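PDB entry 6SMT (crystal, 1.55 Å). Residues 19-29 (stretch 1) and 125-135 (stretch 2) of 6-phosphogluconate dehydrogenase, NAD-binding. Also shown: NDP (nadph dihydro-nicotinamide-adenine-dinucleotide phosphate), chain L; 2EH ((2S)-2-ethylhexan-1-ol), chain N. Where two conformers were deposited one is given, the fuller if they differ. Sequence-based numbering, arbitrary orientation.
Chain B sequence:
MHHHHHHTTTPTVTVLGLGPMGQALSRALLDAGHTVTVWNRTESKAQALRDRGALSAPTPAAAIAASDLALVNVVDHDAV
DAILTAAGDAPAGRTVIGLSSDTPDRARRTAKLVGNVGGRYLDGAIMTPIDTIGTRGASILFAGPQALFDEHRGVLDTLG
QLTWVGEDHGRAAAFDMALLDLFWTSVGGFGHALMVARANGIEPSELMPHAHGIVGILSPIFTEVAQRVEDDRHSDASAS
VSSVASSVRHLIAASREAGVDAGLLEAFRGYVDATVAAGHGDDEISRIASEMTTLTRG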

# COMPACT_ATOMS: atom_id res chain seq x y z
N GLY B 19 -20.13 15.22 -9.91
CA GLY B 19 -19.51 14.96 -8.61
C GLY B 19 -18.14 15.60 -8.55
O GLY B 19 -17.76 16.32 -9.43
N PRO B 20 -17.36 15.28 -7.53
CA PRO B 20 -16.07 15.96 -7.32
C PRO B 20 -15.16 15.79 -8.50
O PRO B 20 -14.50 16.74 -8.92
CB PRO B 20 -15.50 15.40 -6.04
CG PRO B 20 -16.50 14.44 -5.57
CD PRO B 20 -17.72 14.40 -6.42
N MET B 21 -15.11 14.59 -9.09
CA MET B 21 -14.21 14.42 -10.23
C MET B 21 -14.75 15.11 -11.48
O MET B 21 -13.98 15.71 -12.24
CB MET B 21 -13.92 12.94 -10.44
CG MET B 21 -13.01 12.67 -11.63
SD MET B 21 -11.39 13.48 -11.59
CE MET B 21 -10.50 12.45 -10.47
N GLY B 22 -16.06 15.08 -11.69
CA GLY B 22 -16.59 15.76 -12.87
C GLY B 22 -16.40 17.24 -12.76
O GLY B 22 -16.15 17.93 -13.77
N GLN B 23 -16.51 17.79 -11.56
CA GLN B 23 -16.20 19.24 -11.36
C GLN B 23 -14.73 19.47 -11.69
O GLN B 23 -14.41 20.49 -12.33
CB GLN B 23 -16.45 19.66 -9.92
CG GLN B 23 -17.88 19.46 -9.48
CD GLN B 23 -18.82 20.60 -9.62
OE1 GLN B 23 -18.38 21.76 -9.78
NE2 GLN B 23 -20.11 20.28 -9.60
N ALA B 24 -13.80 18.65 -11.23
CA ALA B 24 -12.37 18.81 -11.50
C ALA B 24 -12.08 18.75 -13.00
O ALA B 24 -11.33 19.55 -13.53
CB ALA B 24 -11.60 17.77 -10.72
N LEU B 25 -12.68 17.78 -13.69
CA LEU B 25 -12.50 17.67 -15.16
C LEU B 25 -12.97 18.98 -15.80
O LEU B 25 -12.28 19.50 -16.66
CB LEU B 25 -13.25 16.47 -15.69
CG LEU B 25 -12.77 15.08 -15.29
CD1 LEU B 25 -13.77 14.04 -15.72
CD2 LEU B 25 -11.41 14.76 -15.87
N SER B 26 -14.17 19.40 -15.44
CA SER B 26 -14.78 20.61 -16.05
C SER B 26 -13.93 21.84 -15.78
O SER B 26 -13.68 22.62 -16.72
CB SER B 26 -16.16 20.80 -15.51
OG SER B 26 -17.05 19.75 -15.82
N ARG B 27 -13.41 21.99 -14.57
CA ARG B 27 -12.52 23.14 -14.27
C ARG B 27 -11.28 23.07 -15.11
O ARG B 27 -10.80 24.09 -15.62
CB ARG B 27 -12.12 23.21 -12.81
CG ARG B 27 -13.26 23.60 -11.89
CD ARG B 27 -12.71 23.88 -10.47
NE ARG B 27 -11.93 22.80 -9.84
CZ ARG B 27 -12.47 21.79 -9.13
NH1 ARG B 27 -13.78 21.69 -9.03
NH2 ARG B 27 -11.69 20.85 -8.68
N ALA B 28 -10.67 21.91 -15.27
CA ALA B 28 -9.42 21.83 -16.04
C ALA B 28 -9.71 22.18 -17.50
O ALA B 28 -8.82 22.83 -18.15
CB ALA B 28 -8.81 20.44 -15.91
N LEU B 29 -10.80 21.70 -18.09
CA LEU B 29 -11.12 21.96 -19.49
C LEU B 29 -11.44 23.46 -19.63
O LEU B 29 -10.97 24.05 -20.65
CB LEU B 29 -12.31 21.11 -19.92
CG LEU B 29 -12.02 19.60 -19.93
CD1 LEU B 29 -13.33 18.86 -19.94
CD2 LEU B 29 -11.08 19.23 -21.08
N ALA B 125 -9.89 5.41 -17.74
CA ALA B 125 -9.80 5.20 -16.30
C ALA B 125 -8.84 6.25 -15.75
O ALA B 125 -7.65 6.30 -16.13
CB ALA B 125 -9.32 3.84 -15.99
N ILE B 126 -9.35 7.07 -14.86
CA ILE B 126 -8.58 8.11 -14.16
C ILE B 126 -7.95 7.51 -12.91
O ILE B 126 -8.64 6.92 -12.08
CB ILE B 126 -9.48 9.30 -13.76
CG1 ILE B 126 -10.21 9.89 -14.99
CG2 ILE B 126 -8.64 10.37 -13.02
CD1 ILE B 126 -11.37 10.73 -14.57
N MET B 127 -6.62 7.55 -12.83
CA MET B 127 -5.85 6.82 -11.82
C MET B 127 -5.27 7.73 -10.75
O MET B 127 -4.43 7.25 -9.94
CB MET B 127 -4.73 6.05 -12.52
CG MET B 127 -5.25 5.12 -13.60
SD MET B 127 -6.62 4.10 -13.24
CE MET B 127 -6.16 3.37 -11.69
N THR B 128 -5.75 8.95 -10.63
CA THR B 128 -5.21 9.93 -9.67
C THR B 128 -6.37 10.73 -9.09
O THR B 128 -7.41 10.86 -9.72
CB THR B 128 -4.13 10.78 -10.36
OG1 THR B 128 -4.71 11.37 -11.56
CG2 THR B 128 -2.92 9.97 -10.77
N PRO B 129 -6.14 11.41 -7.95
CA PRO B 129 -7.24 12.10 -7.25
C PRO B 129 -7.52 13.49 -7.81
O PRO B 129 -6.82 14.01 -8.71
CB PRO B 129 -6.70 12.18 -5.80
CG PRO B 129 -5.27 12.18 -5.96
CD PRO B 129 -4.96 11.19 -7.07
N ILE B 130 -8.58 14.12 -7.34
CA ILE B 130 -9.09 15.34 -8.01
C ILE B 130 -8.06 16.49 -8.01
O ILE B 130 -8.04 17.23 -9.00
CB ILE B 130 -10.43 15.83 -7.48
CG1 ILE B 130 -10.29 16.30 -6.07
CG2 ILE B 130 -11.52 14.83 -7.66
CD1 ILE B 130 -11.50 17.15 -5.61
N ASP B 131 -7.21 16.55 -7.00
CA ASP B 131 -6.26 17.70 -6.90
C ASP B 131 -5.30 17.66 -8.11
O ASP B 131 -4.83 18.77 -8.56
CB ASP B 131 -5.52 17.66 -5.54
CG ASP B 131 -4.69 16.41 -5.39
OD1 ASP B 131 -5.21 15.41 -4.92
OD2 ASP B 131 -3.52 16.48 -5.73
N THR B 132 -5.01 16.48 -8.67
CA THR B 132 -4.00 16.26 -9.73
C THR B 132 -4.53 16.73 -11.08
O THR B 132 -3.77 16.82 -12.05
CB THR B 132 -3.58 14.77 -9.83
OG1 THR B 132 -4.71 13.95 -10.31
CG2 THR B 132 -3.01 14.26 -8.56
N ILE B 133 -5.82 16.75 -11.28
CA ILE B 133 -6.41 16.92 -12.60
C ILE B 133 -6.01 18.26 -13.18
O ILE B 133 -6.05 19.31 -12.46
CB ILE B 133 -7.93 16.75 -12.56
CG1 ILE B 133 -8.33 15.39 -12.07
CG2 ILE B 133 -8.64 17.09 -13.84
CD1 ILE B 133 -7.92 14.26 -12.90
N GLY B 134 -5.62 18.27 -14.42
CA GLY B 134 -5.13 19.50 -15.07
C GLY B 134 -3.65 19.72 -14.82
O GLY B 134 -3.17 20.84 -15.13
N THR B 135 -2.94 18.77 -14.26
CA THR B 135 -1.48 18.81 -13.97
C THR B 135 -0.79 17.58 -14.54
O THR B 135 -1.43 16.50 -14.78
CB THR B 135 -1.16 18.98 -12.48
OG1 THR B 135 -1.19 17.71 -11.81
CG2 THR B 135 -2.09 19.95 -11.76
PA NDP L . -19.18 9.31 -7.68
O1A NDP L . -18.46 8.05 -8.08
O2A NDP L . -19.66 9.49 -6.27
O5B NDP L . -20.38 9.54 -8.69
C5B NDP L . -21.21 10.70 -8.47
C4B NDP L . -21.75 11.15 -9.80
O4B NDP L . -22.54 10.10 -10.42
C3B NDP L . -22.71 12.35 -9.65
O3B NDP L . -22.65 13.19 -10.79
C2B NDP L . -24.05 11.64 -9.57
O2B NDP L . -25.21 12.38 -9.91
C1B NDP L . -23.83 10.62 -10.68
N9A NDP L . -24.79 9.52 -10.68
C8A NDP L . -24.91 8.50 -9.77
N7A NDP L . -25.87 7.66 -10.08
C5A NDP L . -26.42 8.15 -11.26
C6A NDP L . -27.50 7.75 -12.08
N6A NDP L . -28.20 6.63 -11.90
N1A NDP L . -27.78 8.51 -13.16
C2A NDP L . -27.06 9.61 -13.40
N3A NDP L . -26.04 10.10 -12.68
C4A NDP L . -25.78 9.33 -11.61
O3 NDP L . -18.34 10.63 -7.99
PN NDP L . -16.88 11.07 -8.32
O1N NDP L . -16.95 12.37 -8.97
O2N NDP L . -16.05 10.95 -7.09
O5D NDP L . -16.30 9.94 -9.32
C5D NDP L . -16.83 9.80 -10.63
C4D NDP L . -16.11 8.63 -11.26
O4D NDP L . -14.70 8.98 -11.35
C3D NDP L . -16.19 7.30 -10.50
O3D NDP L . -16.38 6.19 -11.37
C2D NDP L . -14.84 7.21 -9.83
O2D NDP L . -14.37 5.89 -9.55
C1D NDP L . -13.92 7.92 -10.78
N1N NDP L . -12.74 8.53 -10.14
C2N NDP L . -12.89 9.40 -9.09
C3N NDP L . -11.83 9.91 -8.42
C7N NDP L . -11.97 10.83 -7.28
O7N NDP L . -10.90 11.18 -6.73
N7N NDP L . -13.14 11.28 -6.88
C4N NDP L . -10.48 9.52 -8.80
C5N NDP L . -10.37 8.65 -9.95
C6N NDP L . -11.43 8.23 -10.60
P2B NDP L . -25.84 13.33 -8.74
O1X NDP L . -27.25 13.69 -9.32
O2X NDP L . -25.97 12.46 -7.50
O3X NDP L . -24.97 14.49 -8.49
C7 2EH N . -9.42 6.04 -6.69
C8 2EH N . -7.29 7.07 -7.54
C9 2EH N . -6.71 5.74 -7.99
C12 2EH N . -9.17 8.21 -4.43
C7A 2EH N . -8.22 6.94 -6.36
O7C 2EH N . -10.61 6.63 -7.21
CBA 2EH N . -8.54 8.29 -5.76
CCA 2EH N . -8.92 9.39 -3.56
CCB 2EH N . -9.15 9.00 -2.11

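No hydrogen bond crosses between the two stretches, with hydrogens placed; the 437 Å² they bury, both sides summed, rests on apolar packing. One face of the helix 20-29 meets the end of a strand, a short 3-10 segment and the turn that follows. Backbone approach is close at two points: Met21 CA to Ile130 CA is 5.7 Å, and Ala28 CA to Gly134 CA is 5.0 Å.

Apolar side-chain contacts gather around three isoleucines, Ile126, Ile130 and Ile133, all with CA-to-CB bonds pointing toward the helix. Ile130 sets CG2 4.3 Å from Pro20 CB, while its CB lies 4.0 Å from Ala24 CB. Ile133 reaches further along the helix: its CG2 is 4.2 Å from Leu25 CD2 and 3.9 Å from Ala28 CB. Ala24 and Ala28, one helical turn apart, both point toward stretch 2, and their single methyl groups allow the branched side chains to approach the helix backbone.

Met21 works differently. Its CA-to-CB bond points sideways, but chi angles of 179°, 58° and 78° (t, p, p) bring its end nearer to stretch 2. There, Met21 SD lies 3.6 Å from Ile133 CG1, and Met21 CE lies 3.8 Å from both Ile126 CG2 and Ile130 CG2. The unbranched chain thus spans three isoleucines, and 82 Å² of the residue is covered. Leu25 also starts sideways and ends nearer, placing CD2 4.2 Å from Ile126 CD1.

Contacts with backbone atoms complete the fit. Ile130 CG2 lies 3.7 Å from Met21 CA and 3.8 Å from Pro20 O, and Ile133 CG2 is 3.7 Å from Ala24 O. Met21 CE is 3.6 Å from Thr128 O, a van der Waals approach. Ala28 CB rests 3.9 Å from Gly134 CA. An ideal CB on Gly134 would lie a tight 3.2 Å from Ala28 CB; independently, its phi/psi of 86/10 would jam that CB against the preceding carbonyl O.

Hydrogen bonds act within each stretch, supporting the packed surfaces. In the helix, Ala24 N donates to Pro20 O (3.1 Å) and Ala28 N to Ala24 O (3.0 Å). In stretch 2, Thr132 OG1 donates to Pro129 O at 2.6 Å and accepts from Thr128 OG1 at 2.9 Å, bracing the 3-10 segment. Ile133 N to Ile130 O, 3.2 Å, ties the two isoleucines directly.

NADPH touches both stretches. Met21 N donates to NDP O1N at 2.9 Å with an N-H...acceptor angle of 154°, as suits a free amide in the first turn of a helix, while Ile126 O approaches NDP C5N at 3.2 Å.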